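Local coordinates for uncharacterized protein YUAB (Bacillus subtilis, PDB 4BHU) that self-polymerizes into a surface layer that makes biofilms hydrophobic and is required for complex colony architecture, at residues S7-I12 with T28-T33; W20-I25 with L91-L96; L35-M40 with D80-G85; V39-L44 with T72-L77; T101-A106 with E120-V125. The protein carries 1 engineered substitution. One frame throughout, in Å; residues are numbered along the deposited sequence. Where two conformers were deposited one is given.

Contact 1 of 5, residues S7-I12 with T28-T33; sequences SLFATI and TYRPDT. Unlike the reference sequence in segment 28-33: Asp32 (reference Asn).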
# COMPACT_ATOMS: atom_id res chain seq x y z
N SER I 7 3.62 24.76 29.41
CA SER I 7 3.47 26.09 29.99
C SER I 7 2.20 26.78 29.49
O SER I 7 1.69 26.47 28.41
CB SER I 7 4.70 26.94 29.68
OG SER I 7 4.72 27.29 28.31
N LEU I 8 1.69 27.71 30.29
CA LEU I 8 0.58 28.56 29.86
C LEU I 8 0.93 30.00 30.14
O LEU I 8 1.45 30.35 31.21
CB LEU I 8 -0.73 28.19 30.57
CG LEU I 8 -1.91 29.11 30.22
CD1 LEU I 8 -2.33 28.96 28.77
CD2 LEU I 8 -3.09 28.87 31.15
N PHE I 9 0.68 30.83 29.15
CA PHE I 9 0.88 32.26 29.27
C PHE I 9 -0.49 32.92 29.24
O PHE I 9 -1.28 32.68 28.34
CB PHE I 9 1.72 32.78 28.13
CG PHE I 9 3.08 32.15 28.05
CD1 PHE I 9 4.10 32.58 28.89
CD2 PHE I 9 3.33 31.12 27.16
CE1 PHE I 9 5.35 31.99 28.83
CE2 PHE I 9 4.58 30.53 27.10
CZ PHE I 9 5.59 30.96 27.94
N ALA I 10 -0.74 33.77 30.24
CA ALA I 10 -1.99 34.50 30.36
C ALA I 10 -1.67 35.99 30.37
O ALA I 10 -0.97 36.47 31.25
CB ALA I 10 -2.72 34.09 31.63
N THR I 11 -2.17 36.72 29.39
CA THR I 11 -1.84 38.12 29.28
C THR I 11 -3.03 38.95 28.82
O THR I 11 -3.77 38.55 27.93
CB THR I 11 -0.67 38.35 28.30
OG1 THR I 11 0.51 37.71 28.80
CG2 THR I 11 -0.40 39.84 28.11
N ILE I 12 -3.20 40.11 29.45
CA ILE I 12 -4.17 41.08 28.99
C ILE I 12 -3.49 41.91 27.91
O ILE I 12 -2.50 42.57 28.18
CB ILE I 12 -4.63 42.01 30.14
CG1 ILE I 12 -5.24 41.19 31.29
CG2 ILE I 12 -5.60 43.05 29.61
CD1 ILE I 12 -5.55 42.01 32.57
N THR I 28 -2.10 31.34 25.85
CA THR I 28 -1.23 30.60 24.94
C THR I 28 -0.63 29.38 25.61
O THR I 28 0.22 29.49 26.48
CB THR I 28 -0.11 31.48 24.41
OG1 THR I 28 -0.67 32.62 23.77
CG2 THR I 28 0.75 30.69 23.40
N TYR I 29 -1.11 28.20 25.22
CA TYR I 29 -0.63 26.95 25.78
C TYR I 29 0.46 26.44 24.87
O TYR I 29 0.26 26.33 23.65
CB TYR I 29 -1.76 25.94 25.87
CG TYR I 29 -1.39 24.58 26.41
CD1 TYR I 29 -1.23 24.38 27.77
CD2 TYR I 29 -1.26 23.49 25.57
CE1 TYR I 29 -0.94 23.15 28.27
CE2 TYR I 29 -0.98 22.25 26.05
CZ TYR I 29 -0.80 22.08 27.40
OH TYR I 29 -0.51 20.84 27.89
N ARG I 30 1.60 26.16 25.45
CA ARG I 30 2.72 25.63 24.69
C ARG I 30 3.16 24.34 25.30
O ARG I 30 3.77 24.33 26.37
CB ARG I 30 3.88 26.60 24.68
CG ARG I 30 3.68 27.73 23.68
CD ARG I 30 4.98 28.45 23.47
NE ARG I 30 4.80 29.71 22.77
CZ ARG I 30 5.69 30.71 22.80
NH1 ARG I 30 6.80 30.59 23.52
NH2 ARG I 30 5.46 31.82 22.12
N PRO I 31 2.83 23.22 24.65
CA PRO I 31 3.48 22.03 25.15
C PRO I 31 4.94 22.30 24.82
O PRO I 31 5.24 22.91 23.79
CB PRO I 31 2.88 20.91 24.30
CG PRO I 31 2.59 21.57 23.00
CD PRO I 31 2.25 23.01 23.31
N ASP I 32 5.85 21.94 25.68
CA ASP I 32 7.22 22.18 25.30
C ASP I 32 7.75 20.87 24.75
O ASP I 32 8.78 20.82 24.08
CB ASP I 32 7.98 22.81 26.45
CG ASP I 32 7.40 24.18 26.83
OD1 ASP I 32 7.33 25.06 25.93
OD2 ASP I 32 6.95 24.35 27.99
N THR I 33 6.99 19.81 25.02
CA THR I 33 7.02 18.59 24.23
C THR I 33 6.05 18.74 23.05
O THR I 33 5.54 19.83 22.77
CB THR I 33 6.55 17.40 25.08
OG1 THR I 33 5.17 17.58 25.43
CG2 THR I 33 7.41 17.27 26.35
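Ser7 and Arg30 face each other as a hydrogen-bonded pair at one end of the antiparallel hairpin formed by strands 7-12 and 22-30. The backbones are joined by two bonds at this pair and two more at Phe9 and Thr28. Ser7 OG sits between its own N and carbonyl carbon (chi1 71°). There it lies 3.8 Å from Arg30 CB and 3.7 Å from OD2 of Asp32, an engineered residue.

On the same face, the Phe9 ring brings CD2 within 3.6 Å of Thr28 O. Arg30 is extended from CG to NE. Its CD lies at the edge of the Phe9 ring, 4.2 Å from CE2, and CE2 in turn lies over one face of the guanidinium. Arg30 NE forms a salt bridge with Glu86.

Leu8 and Tyr29 occupy the other face. Leu8 CD1 approaches Thr28 O at 3.5 Å and Tyr29 CB at 4.2 Å. Leu8 and Tyr29 also pack on Phe42 of the other sheet, as in a beta sandwich of the immunoglobulin-like type.

The hairpin is thus two-sided. Leu8 and Tyr29 give apolar packing to the interior. The opposite face is mixed: Ser7, Thr28 and Arg30 with the ring of Phe9. There the ion pair with Glu86 probably limits the freedom of the Arg30 head.

Contact 2 of 5, residues W20-I25 with L91-L96; sequences WSFSDI and LNNKTL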
# COMPACT_ATOMS: atom_id res chain seq x y z
N TRP I 20 -13.79 46.27 34.77
CA TRP I 20 -15.01 46.72 34.09
C TRP I 20 -14.75 47.42 32.76
O TRP I 20 -15.70 47.84 32.10
CB TRP I 20 -15.89 47.60 35.01
CG TRP I 20 -16.13 47.02 36.36
CD1 TRP I 20 -15.84 47.59 37.57
CD2 TRP I 20 -16.70 45.74 36.66
NE1 TRP I 20 -16.19 46.75 38.59
CE2 TRP I 20 -16.73 45.61 38.07
CE3 TRP I 20 -17.20 44.69 35.88
CZ2 TRP I 20 -17.22 44.47 38.70
CZ3 TRP I 20 -17.70 43.56 36.51
CH2 TRP I 20 -17.71 43.46 37.91
N SER I 21 -13.49 47.51 32.35
CA SER I 21 -13.18 48.06 31.02
C SER I 21 -13.14 46.98 29.94
O SER I 21 -12.87 45.81 30.23
CB SER I 21 -11.84 48.80 31.04
OG SER I 21 -10.88 48.14 31.84
N PHE I 22 -13.43 47.37 28.70
CA PHE I 22 -13.28 46.48 27.55
C PHE I 22 -11.80 46.27 27.20
O PHE I 22 -11.01 47.22 27.16
CB PHE I 22 -13.99 47.02 26.32
CG PHE I 22 -15.44 47.32 26.55
CD1 PHE I 22 -15.85 48.58 26.99
CD2 PHE I 22 -16.41 46.35 26.31
CE1 PHE I 22 -17.18 48.86 27.19
CE2 PHE I 22 -17.75 46.63 26.52
CZ PHE I 22 -18.14 47.89 26.96
N SER I 23 -11.43 45.02 26.94
CA SER I 23 -10.04 44.70 26.61
C SER I 23 -9.98 43.33 25.92
O SER I 23 -11.01 42.79 25.52
CB SER I 23 -9.18 44.71 27.88
OG SER I 23 -7.79 44.69 27.58
N ASP I 24 -8.77 42.80 25.77
CA ASP I 24 -8.56 41.49 25.15
C ASP I 24 -7.61 40.69 26.01
O ASP I 24 -6.71 41.25 26.66
CB ASP I 24 -7.93 41.61 23.76
CG ASP I 24 -8.66 42.58 22.85
OD1 ASP I 24 -9.85 42.37 22.55
OD2 ASP I 24 -8.01 43.54 22.40
N ILE I 25 -7.82 39.37 26.02
CA ILE I 25 -6.96 38.47 26.75
C ILE I 25 -6.42 37.40 25.80
O ILE I 25 -7.12 36.97 24.86
CB ILE I 25 -7.69 37.81 27.95
CG1 ILE I 25 -8.45 38.87 28.77
CG2 ILE I 25 -6.71 37.05 28.85
CD1 ILE I 25 -9.85 39.20 28.21
N LEU I 91 -9.43 35.76 23.61
CA LEU I 91 -10.70 36.25 24.14
C LEU I 91 -10.80 37.71 23.73
O LEU I 91 -10.08 38.55 24.26
CB LEU I 91 -10.76 36.10 25.66
CG LEU I 91 -10.57 34.67 26.16
CD1 LEU I 91 -10.53 34.60 27.68
CD2 LEU I 91 -11.66 33.75 25.59
N ASN I 92 -11.66 37.99 22.76
CA ASN I 92 -11.72 39.31 22.15
C ASN I 92 -12.85 40.21 22.68
O ASN I 92 -13.99 39.76 22.89
CB ASN I 92 -11.88 39.15 20.64
CG ASN I 92 -10.66 38.54 20.00
OD1 ASN I 92 -9.53 38.79 20.42
ND2 ASN I 92 -10.88 37.72 18.98
N ASN I 93 -12.54 41.49 22.89
CA ASN I 93 -13.57 42.48 23.20
C ASN I 93 -14.40 42.05 24.42
O ASN I 93 -15.61 41.91 24.33
CB ASN I 93 -14.48 42.65 21.97
CG ASN I 93 -15.45 43.83 22.11
OD1 ASN I 93 -15.20 44.77 22.86
ND2 ASN I 93 -16.55 43.77 21.36
N LYS I 94 -13.72 41.83 25.55
CA LYS I 94 -14.37 41.37 26.77
C LYS I 94 -14.48 42.48 27.82
O LYS I 94 -13.66 43.40 27.84
CB LYS I 94 -13.55 40.24 27.40
CG LYS I 94 -13.34 39.02 26.51
CD LYS I 94 -14.65 38.35 26.17
CE LYS I 94 -14.46 37.24 25.17
NZ LYS I 94 -15.75 36.57 24.85
N THR I 95 -15.47 42.37 28.70
CA THR I 95 -15.54 43.21 29.89
C THR I 95 -14.74 42.61 31.04
O THR I 95 -15.07 41.54 31.55
CB THR I 95 -17.01 43.37 30.37
OG1 THR I 95 -17.76 44.09 29.38
CG2 THR I 95 -17.05 44.10 31.71
N LEU I 96 -13.66 43.27 31.45
CA LEU I 96 -12.88 42.75 32.55
C LEU I 96 -13.71 42.76 33.84
O LEU I 96 -14.38 43.73 34.13
CB LEU I 96 -11.60 43.55 32.75
CG LEU I 96 -10.55 43.48 31.63
CD1 LEU I 96 -9.30 44.25 32.04
CD2 LEU I 96 -10.20 42.03 31.29
O HOH W 1 -7.17 38.46 22.34
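Asp24 CG is anti to its own carbonyl carbon (chi1 -51°), and from there OD1 reaches Asn93 N. A bend at chi2 of Ile25 (85°) places CD1 over the side chain of Lys94. Asp24 OD1 accepts Asn93 N at 2.9 Å. The bond is nearly straight (174°) and meets the oxygen almost along its C-O axis.

Asn93 and Lys94 both face Ser23, which makes a G1 beta bulge. Asn93 takes a left-handed backbone conformation, as the first position of such a bulge does. Lys94 N still bonds to Ser23 O, at 2.9 Å. The register shifts by one before Ile25 and Leu91 pair again.

Ile25 CD1 lies 3.9 Å from Lys94 CG, and the two side chains cross at about a right angle. The same methyl reaches Leu91 CB at 4.1 Å and Leu96 CD2 at 4.2 Å. Lys94 NZ leads away to a salt bridge with Asp54. Phe22 and Asn93 lie side by side, with Asn93 OD1 4.0 Å from Phe22 CD2. Trp20 N closes the far end on Leu96 O at 2.7 Å, with the donor above the carbonyl plane. A water lies between Ile25 O and Asn92 OD1.

This is the join of strands 22-30 and 90-95 in the three-stranded sheet. The carboxylate of Asp24 takes up the Asn93 N-H at the corner. This is consistent with the carboxylate steadying the corner, while Ile25, Leu91 and Leu96 keep their apolar packing.

Contact 3 of 5, residues L35-M40 with D80-G85; sequences LSLGVM and DLLGAG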
# COMPACT_ATOMS: atom_id res chain seq x y z
N LEU I 35 2.28 17.62 21.56
CA LEU I 35 1.02 17.16 22.12
C LEU I 35 0.92 15.65 21.92
O LEU I 35 1.41 15.12 20.93
CB LEU I 35 -0.14 17.84 21.40
CG LEU I 35 -0.28 19.34 21.63
CD1 LEU I 35 -1.26 19.93 20.62
CD2 LEU I 35 -0.74 19.64 23.03
N SER I 36 0.31 14.97 22.89
CA SER I 36 -0.14 13.59 22.71
C SER I 36 -1.61 13.56 22.26
O SER I 36 -2.29 14.58 22.29
CB SER I 36 0.02 12.82 24.02
OG SER I 36 1.38 12.55 24.25
N LEU I 37 -2.09 12.40 21.82
CA LEU I 37 -3.48 12.23 21.44
C LEU I 37 -4.35 12.60 22.62
O LEU I 37 -4.00 12.31 23.75
CB LEU I 37 -3.80 10.79 21.07
CG LEU I 37 -3.15 10.24 19.80
CD1 LEU I 37 -3.65 8.81 19.57
CD2 LEU I 37 -3.48 11.10 18.63
N GLY I 38 -5.48 13.24 22.35
CA GLY I 38 -6.37 13.62 23.42
C GLY I 38 -7.22 14.83 23.09
O GLY I 38 -7.64 15.00 21.94
N VAL I 39 -7.46 15.65 24.11
CA VAL I 39 -8.33 16.81 23.99
C VAL I 39 -7.69 18.01 24.65
O VAL I 39 -7.33 17.96 25.82
CB VAL I 39 -9.71 16.53 24.65
CG1 VAL I 39 -10.68 17.67 24.39
CG2 VAL I 39 -10.28 15.23 24.12
N MSE I 40 -7.52 19.08 23.89
CA MSE I 40 -6.95 20.32 24.40
C MSE I 40 -8.08 21.04 25.14
O MSE I 40 -9.14 21.24 24.56
CB MSE I 40 -6.46 21.17 23.24
CG MSE I 40 -5.89 22.53 23.62
SE MSE I 40 -4.14 22.38 24.49
CE MSE I 40 -4.53 23.40 26.14
N ASP I 80 -5.12 16.76 12.12
CA ASP I 80 -4.61 18.00 11.53
C ASP I 80 -4.24 19.03 12.60
O ASP I 80 -3.64 20.05 12.29
CB ASP I 80 -5.65 18.58 10.55
CG ASP I 80 -7.04 18.65 11.15
OD1 ASP I 80 -7.67 17.57 11.32
OD2 ASP I 80 -7.50 19.76 11.44
N LEU I 81 -4.56 18.75 13.86
CA LEU I 81 -4.25 19.68 14.96
C LEU I 81 -3.06 19.25 15.82
O LEU I 81 -2.44 20.08 16.48
CB LEU I 81 -5.50 19.84 15.87
CG LEU I 81 -6.74 20.37 15.16
CD1 LEU I 81 -7.96 20.47 16.09
CD2 LEU I 81 -6.41 21.74 14.55
N LEU I 82 -2.71 17.97 15.78
CA LEU I 82 -1.77 17.38 16.73
C LEU I 82 -0.41 18.05 16.76
O LEU I 82 0.22 18.17 17.81
CB LEU I 82 -1.56 15.89 16.43
CG LEU I 82 -2.41 14.82 17.10
CD1 LEU I 82 -2.01 13.45 16.54
CD2 LEU I 82 -2.27 14.85 18.62
N GLY I 83 0.07 18.49 15.59
CA GLY I 83 1.43 18.95 15.46
C GLY I 83 1.72 20.37 15.90
O GLY I 83 2.88 20.84 15.86
N ALA I 84 0.67 21.06 16.33
CA ALA I 84 0.78 22.48 16.59
C ALA I 84 1.79 22.74 17.69
O ALA I 84 1.81 22.05 18.71
CB ALA I 84 -0.59 23.04 16.96
N GLY I 85 2.63 23.75 17.48
CA GLY I 85 3.60 24.17 18.49
C GLY I 85 2.94 24.94 19.64
O GLY I 85 3.49 25.01 20.75
O HOH W 2 1.92 16.02 18.07
O HOH W 3 2.38 19.39 19.05
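Leu35 points its side chain at the turn that carries Leu82. Its CB lies 3.6 Å from Leu82 O. CG follows at 4.0 Å from the same oxygen. At the tip, CD1 is again 3.6 Å from Leu82 O and comes to 4.2 Å from Ala84 O. The other methyl, CD2, packs on Tyr29 of strand 22-30.

The carbonyl that Leu35 lies against is well satisfied. Two waters donate to Leu82 O, each at 2.8 Å. One of them also donates to Leu35 O. The other donates to Ala84 O and accepts from Leu35 N, so water stitches the two loops together. A type I turn from Leu81 to Ala84 carries Leu82 O, and Ala84 ends it.

The Leu82 side chain comes back to the first loop. Its CD1 meets Leu37 CD2 at 3.5 Å, a tight approach of two methyls, and its CD2 lies 3.7 Å from Ser36 O. Apolar side chains of neighbouring subunits also pack on Leu37 and on Leu82.

These leucine-bearing loops are consistent with the hydrophobic cap known at one end of the BslA fold. Here methyl contact and bridging water do the joining, without a direct backbone bond, which is consistent with a cap able to adapt to an interface.

Contact 4 of 5, residues V39-L44 with T72-L77; sequences VMEFTL and TVRVPL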
# COMPACT_ATOMS: atom_id res chain seq x y z
N VAL I 39 -7.46 15.65 24.11
CA VAL I 39 -8.33 16.81 23.99
C VAL I 39 -7.69 18.01 24.65
O VAL I 39 -7.33 17.96 25.82
CB VAL I 39 -9.71 16.53 24.65
CG1 VAL I 39 -10.68 17.67 24.39
CG2 VAL I 39 -10.28 15.23 24.12
N MSE I 40 -7.52 19.08 23.89
CA MSE I 40 -6.95 20.32 24.40
C MSE I 40 -8.08 21.04 25.14
O MSE I 40 -9.14 21.24 24.56
CB MSE I 40 -6.46 21.17 23.24
CG MSE I 40 -5.89 22.53 23.62
SE MSE I 40 -4.14 22.38 24.49
CE MSE I 40 -4.53 23.40 26.14
N GLU I 41 -7.86 21.40 26.40
CA GLU I 41 -8.92 22.02 27.22
C GLU I 41 -8.42 23.23 28.03
O GLU I 41 -7.42 23.15 28.75
CB GLU I 41 -9.54 20.97 28.15
CG GLU I 41 -10.71 21.51 28.95
CD GLU I 41 -11.49 20.42 29.63
OE1 GLU I 41 -11.72 19.37 29.00
OE2 GLU I 41 -11.88 20.60 30.80
N PHE I 42 -9.13 24.34 27.87
CA PHE I 42 -8.85 25.58 28.58
C PHE I 42 -9.98 25.78 29.58
O PHE I 42 -11.14 25.56 29.24
CB PHE I 42 -8.86 26.78 27.63
CG PHE I 42 -7.64 26.89 26.77
CD1 PHE I 42 -7.55 26.21 25.57
CD2 PHE I 42 -6.59 27.72 27.15
CE1 PHE I 42 -6.43 26.34 24.76
CE2 PHE I 42 -5.46 27.85 26.36
CZ PHE I 42 -5.38 27.16 25.16
N THR I 43 -9.64 26.17 30.80
CA THR I 43 -10.62 26.46 31.85
C THR I 43 -10.48 27.93 32.26
O THR I 43 -9.40 28.40 32.64
CB THR I 43 -10.43 25.56 33.08
OG1 THR I 43 -10.55 24.19 32.69
CG2 THR I 43 -11.51 25.87 34.17
N LEU I 44 -11.57 28.68 32.13
CA LEU I 44 -11.55 30.10 32.44
C LEU I 44 -12.14 30.30 33.84
O LEU I 44 -13.03 29.56 34.25
CB LEU I 44 -12.37 30.88 31.41
CG LEU I 44 -12.06 30.61 29.93
CD1 LEU I 44 -12.90 31.52 29.04
CD2 LEU I 44 -10.59 30.80 29.63
N THR I 72 -15.35 26.71 29.70
CA THR I 72 -14.51 25.60 29.22
C THR I 72 -14.44 25.60 27.71
O THR I 72 -15.46 25.64 27.03
CB THR I 72 -15.04 24.23 29.72
OG1 THR I 72 -14.88 24.15 31.14
CG2 THR I 72 -14.27 23.06 29.08
N VAL I 73 -13.23 25.54 27.18
CA VAL I 73 -13.04 25.44 25.75
C VAL I 73 -12.28 24.16 25.47
O VAL I 73 -11.19 23.95 26.00
CB VAL I 73 -12.28 26.66 25.19
CG1 VAL I 73 -12.08 26.50 23.69
CG2 VAL I 73 -13.06 27.96 25.48
N ARG I 74 -12.90 23.30 24.66
CA ARG I 74 -12.43 21.93 24.42
C ARG I 74 -12.27 21.67 22.93
O ARG I 74 -13.22 21.84 22.15
CB ARG I 74 -13.48 20.98 24.94
CG ARG I 74 -12.98 19.89 25.81
CD ARG I 74 -14.17 19.19 26.43
NE ARG I 74 -14.13 19.26 27.88
CZ ARG I 74 -15.07 18.75 28.67
NH1 ARG I 74 -16.12 18.15 28.14
NH2 ARG I 74 -14.95 18.85 29.99
N VAL I 75 -11.07 21.24 22.55
CA VAL I 75 -10.78 20.89 21.16
C VAL I 75 -10.13 19.52 21.09
O VAL I 75 -8.93 19.38 21.41
CB VAL I 75 -9.85 21.90 20.52
CG1 VAL I 75 -9.68 21.56 19.04
CG2 VAL I 75 -10.41 23.31 20.67
N PRO I 76 -10.92 18.51 20.74
CA PRO I 76 -10.37 17.17 20.60
C PRO I 76 -9.37 17.21 19.47
O PRO I 76 -9.59 17.89 18.45
CB PRO I 76 -11.61 16.31 20.28
CG PRO I 76 -12.77 17.08 20.87
CD PRO I 76 -12.40 18.51 20.60
N LEU I 77 -8.24 16.53 19.68
CA LEU I 77 -7.09 16.68 18.81
C LEU I 77 -7.21 15.73 17.61
O LEU I 77 -6.68 14.62 17.61
CB LEU I 77 -5.79 16.42 19.61
CG LEU I 77 -4.87 17.54 20.12
CD1 LEU I 77 -5.36 18.99 19.96
CD2 LEU I 77 -4.48 17.27 21.57
O HOH W 4 -12.74 22.91 32.14
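Val39 lays CG1 over the aliphatic part of Arg74, 3.5 Å from its CG, and also touches the ring of Pro76. Glu41 projects from the same face. Its CG is anti to the backbone N (chi1 -176°), and the extended chain runs beside Arg74, pointing the same way. Glu41 OE1 and Arg74 NE form a salt bridge at 2.7 Å. The bond is bent (141°), and NE comes from above the carboxylate plane. The two flat groups are 40° apart. Lys109 adds a long, weak ion pair to OE1.

Glu41 OE2 is held by a water that donates to it at 2.8 Å. The same water bonds Thr43 OG1 at 2.6 Å and Thr72 OG1 at 2.7 Å.

The other face is apolar. Met40, a selenomethionine, bends so that CE sits 3.7 Å above the Phe42 ring, towards the rim. Its CB lies 4.1 Å from Leu77 CD1. Backbone bonds pair Met40 with Val75 and Phe42 with Val73.

Strands 39-43 and 72-76 are neighbours in the five-stranded sheet. Their inner face supplies hydrocarbon to the sandwich core. On the outer face the buried carboxylate of Glu41 has arginine and water as partners, which would favour its charged form.

Contact 5 of 5, residues T101-A106 with E120-V125; sequences TYTFRA and EASIDV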
# COMPACT_ATOMS: atom_id res chain seq x y z
N THR I 101 -6.86 38.91 41.23
CA THR I 101 -6.06 38.03 40.40
C THR I 101 -6.97 36.90 39.91
O THR I 101 -7.75 36.34 40.68
CB THR I 101 -4.87 37.45 41.16
OG1 THR I 101 -5.34 36.64 42.25
CG2 THR I 101 -4.01 38.56 41.70
N TYR I 102 -6.85 36.58 38.61
CA TYR I 102 -7.66 35.55 37.97
C TYR I 102 -6.75 34.51 37.32
O TYR I 102 -5.86 34.86 36.53
CB TYR I 102 -8.56 36.17 36.91
CG TYR I 102 -9.65 37.03 37.50
CD1 TYR I 102 -9.39 38.33 37.91
CD2 TYR I 102 -10.94 36.53 37.66
CE1 TYR I 102 -10.39 39.13 38.45
CE2 TYR I 102 -11.95 37.31 38.18
CZ TYR I 102 -11.67 38.61 38.58
OH TYR I 102 -12.69 39.38 39.11
N THR I 103 -6.99 33.24 37.65
CA THR I 103 -6.16 32.14 37.20
C THR I 103 -6.83 31.30 36.11
O THR I 103 -7.98 30.86 36.26
CB THR I 103 -5.77 31.21 38.36
OG1 THR I 103 -5.15 31.96 39.41
CG2 THR I 103 -4.82 30.10 37.88
N PHE I 104 -6.09 31.09 35.03
CA PHE I 104 -6.52 30.29 33.90
C PHE I 104 -5.74 28.98 33.91
O PHE I 104 -4.57 28.94 34.32
CB PHE I 104 -6.24 31.02 32.59
CG PHE I 104 -6.99 32.31 32.45
CD1 PHE I 104 -6.54 33.46 33.07
CD2 PHE I 104 -8.16 32.37 31.71
CE1 PHE I 104 -7.23 34.64 32.94
CE2 PHE I 104 -8.86 33.56 31.57
CZ PHE I 104 -8.39 34.69 32.19
N ARG I 105 -6.39 27.93 33.43
CA ARG I 105 -5.82 26.59 33.41
C ARG I 105 -5.95 26.03 32.00
O ARG I 105 -6.85 26.39 31.24
CB ARG I 105 -6.53 25.67 34.42
CG ARG I 105 -6.37 26.14 35.86
CD ARG I 105 -7.31 25.46 36.84
NE ARG I 105 -7.06 25.92 38.21
CZ ARG I 105 -7.55 27.06 38.72
NH1 ARG I 105 -8.31 27.86 38.00
NH2 ARG I 105 -7.26 27.39 39.97
N ALA I 106 -5.03 25.15 31.64
CA ALA I 106 -5.08 24.52 30.33
C ALA I 106 -4.31 23.23 30.44
O ALA I 106 -3.28 23.16 31.10
CB ALA I 106 -4.47 25.44 29.26
N GLU I 120 -0.78 26.54 34.26
CA GLU I 120 -1.50 27.68 34.85
C GLU I 120 -0.81 28.99 34.62
O GLU I 120 0.41 29.06 34.54
CB GLU I 120 -1.57 27.54 36.37
CG GLU I 120 -2.70 26.75 36.92
CD GLU I 120 -2.69 26.80 38.44
OE1 GLU I 120 -1.93 27.64 38.98
OE2 GLU I 120 -3.40 26.00 39.08
N ALA I 121 -1.60 30.06 34.58
CA ALA I 121 -1.06 31.40 34.53
C ALA I 121 -2.16 32.37 34.96
O ALA I 121 -3.34 32.10 34.74
CB ALA I 121 -0.58 31.74 33.14
N SER I 122 -1.76 33.48 35.57
CA SER I 122 -2.71 34.44 36.16
C SER I 122 -2.59 35.80 35.52
O SER I 122 -1.54 36.14 34.98
CB SER I 122 -2.46 34.57 37.66
OG SER I 122 -2.88 33.41 38.34
N ILE I 123 -3.67 36.57 35.59
CA ILE I 123 -3.63 38.00 35.26
C ILE I 123 -4.14 38.86 36.44
O ILE I 123 -4.95 38.42 37.26
CB ILE I 123 -4.48 38.36 34.01
CG1 ILE I 123 -5.92 37.90 34.20
CG2 ILE I 123 -3.87 37.77 32.75
CD1 ILE I 123 -6.84 38.32 33.07
N ASP I 124 -3.65 40.10 36.50
CA ASP I 124 -4.09 41.07 37.50
C ASP I 124 -5.06 42.04 36.84
O ASP I 124 -4.69 42.74 35.90
CB ASP I 124 -2.89 41.85 38.05
CG ASP I 124 -1.96 41.01 38.89
OD1 ASP I 124 -2.43 40.10 39.60
OD2 ASP I 124 -0.73 41.25 38.84
N VAL I 125 -6.30 42.09 37.32
CA VAL I 125 -7.24 43.11 36.85
C VAL I 125 -7.21 44.29 37.84
O VAL I 125 -7.43 44.11 39.03
CB VAL I 125 -8.67 42.57 36.74
CG1 VAL I 125 -9.64 43.70 36.38
CG2 VAL I 125 -8.73 41.47 35.68
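The Phe104 ring meets the next strand at its edge, where Ala121 O and Ile123 CG1 lie in its plane. Its CE1 also approaches Ile123 CD1 at 3.7 Å. This is the antiparallel hairpin of strands 100-109 and 119-125, at one margin of the five-stranded sheet in the immunoglobulin-like sandwich. Tyr102 has Ile123 O near its ring edge. Its CD1 lies 3.9 Å from Val125 CG2, and the two side chains cross obliquely. Phe48 meets the Tyr102 ring edge-to-face and also contacts Phe104.

On the opposite face of the strands, the Arg105 guanidinium has Thr103 CG2 over one face, 4.0 Å above its plane. Glu120 lies beside Arg105 with its carboxylate plane turned 74° to the guanidinium. Arg105 NE and Glu120 OE2 are 3.8 Å apart, a long salt bridge. The oxygen is well out of the guanidinium plane, so the pair probably acts through charge, with no N-H aimed at the oxygen. Glu120 OE2 is hydrogen-bonded to Tyr118 OH instead.

Backbone bonds run both ways between Tyr102 and Ile123 and between Phe104 and Ala121. Across the sandwich, Phe104 packs on Leu8. Ala121 and Ile123 pack on Ala10, and Ile123 also on Ile12.

On the polar face, between the two strands, Thr103 OG1 is anti to its own carbonyl carbon (chi1 -55°). It hydrogen-bonds Ser122 OG at 2.9 Å, and either hydroxyl could be the donor.

Overall arrangement
Contacts 1 and 2 share strand 22-30 and build the three-stranded sheet. Contacts 4 and 5 belong to the five-stranded sheet and are joined through a probable hydrogen bond from Thr43 N to Arg105 O. Contact 4 is the most buried. Contact 5 pairs an inner apolar face with a polar outer one. Contacts 1 and 2 have mixed outer faces, and contact 2 buries polar groups beside Ile25, Leu91 and Leu96. Contact 3 shares Val39 and Met40 with contact 4 but lies at the end of the fold, where neighbouring subunits also pack. Its centre is about 28 Å from that of contact 2. Backbone bonds dominate the strand pairs. Contact 3 relies on methyl groups and water.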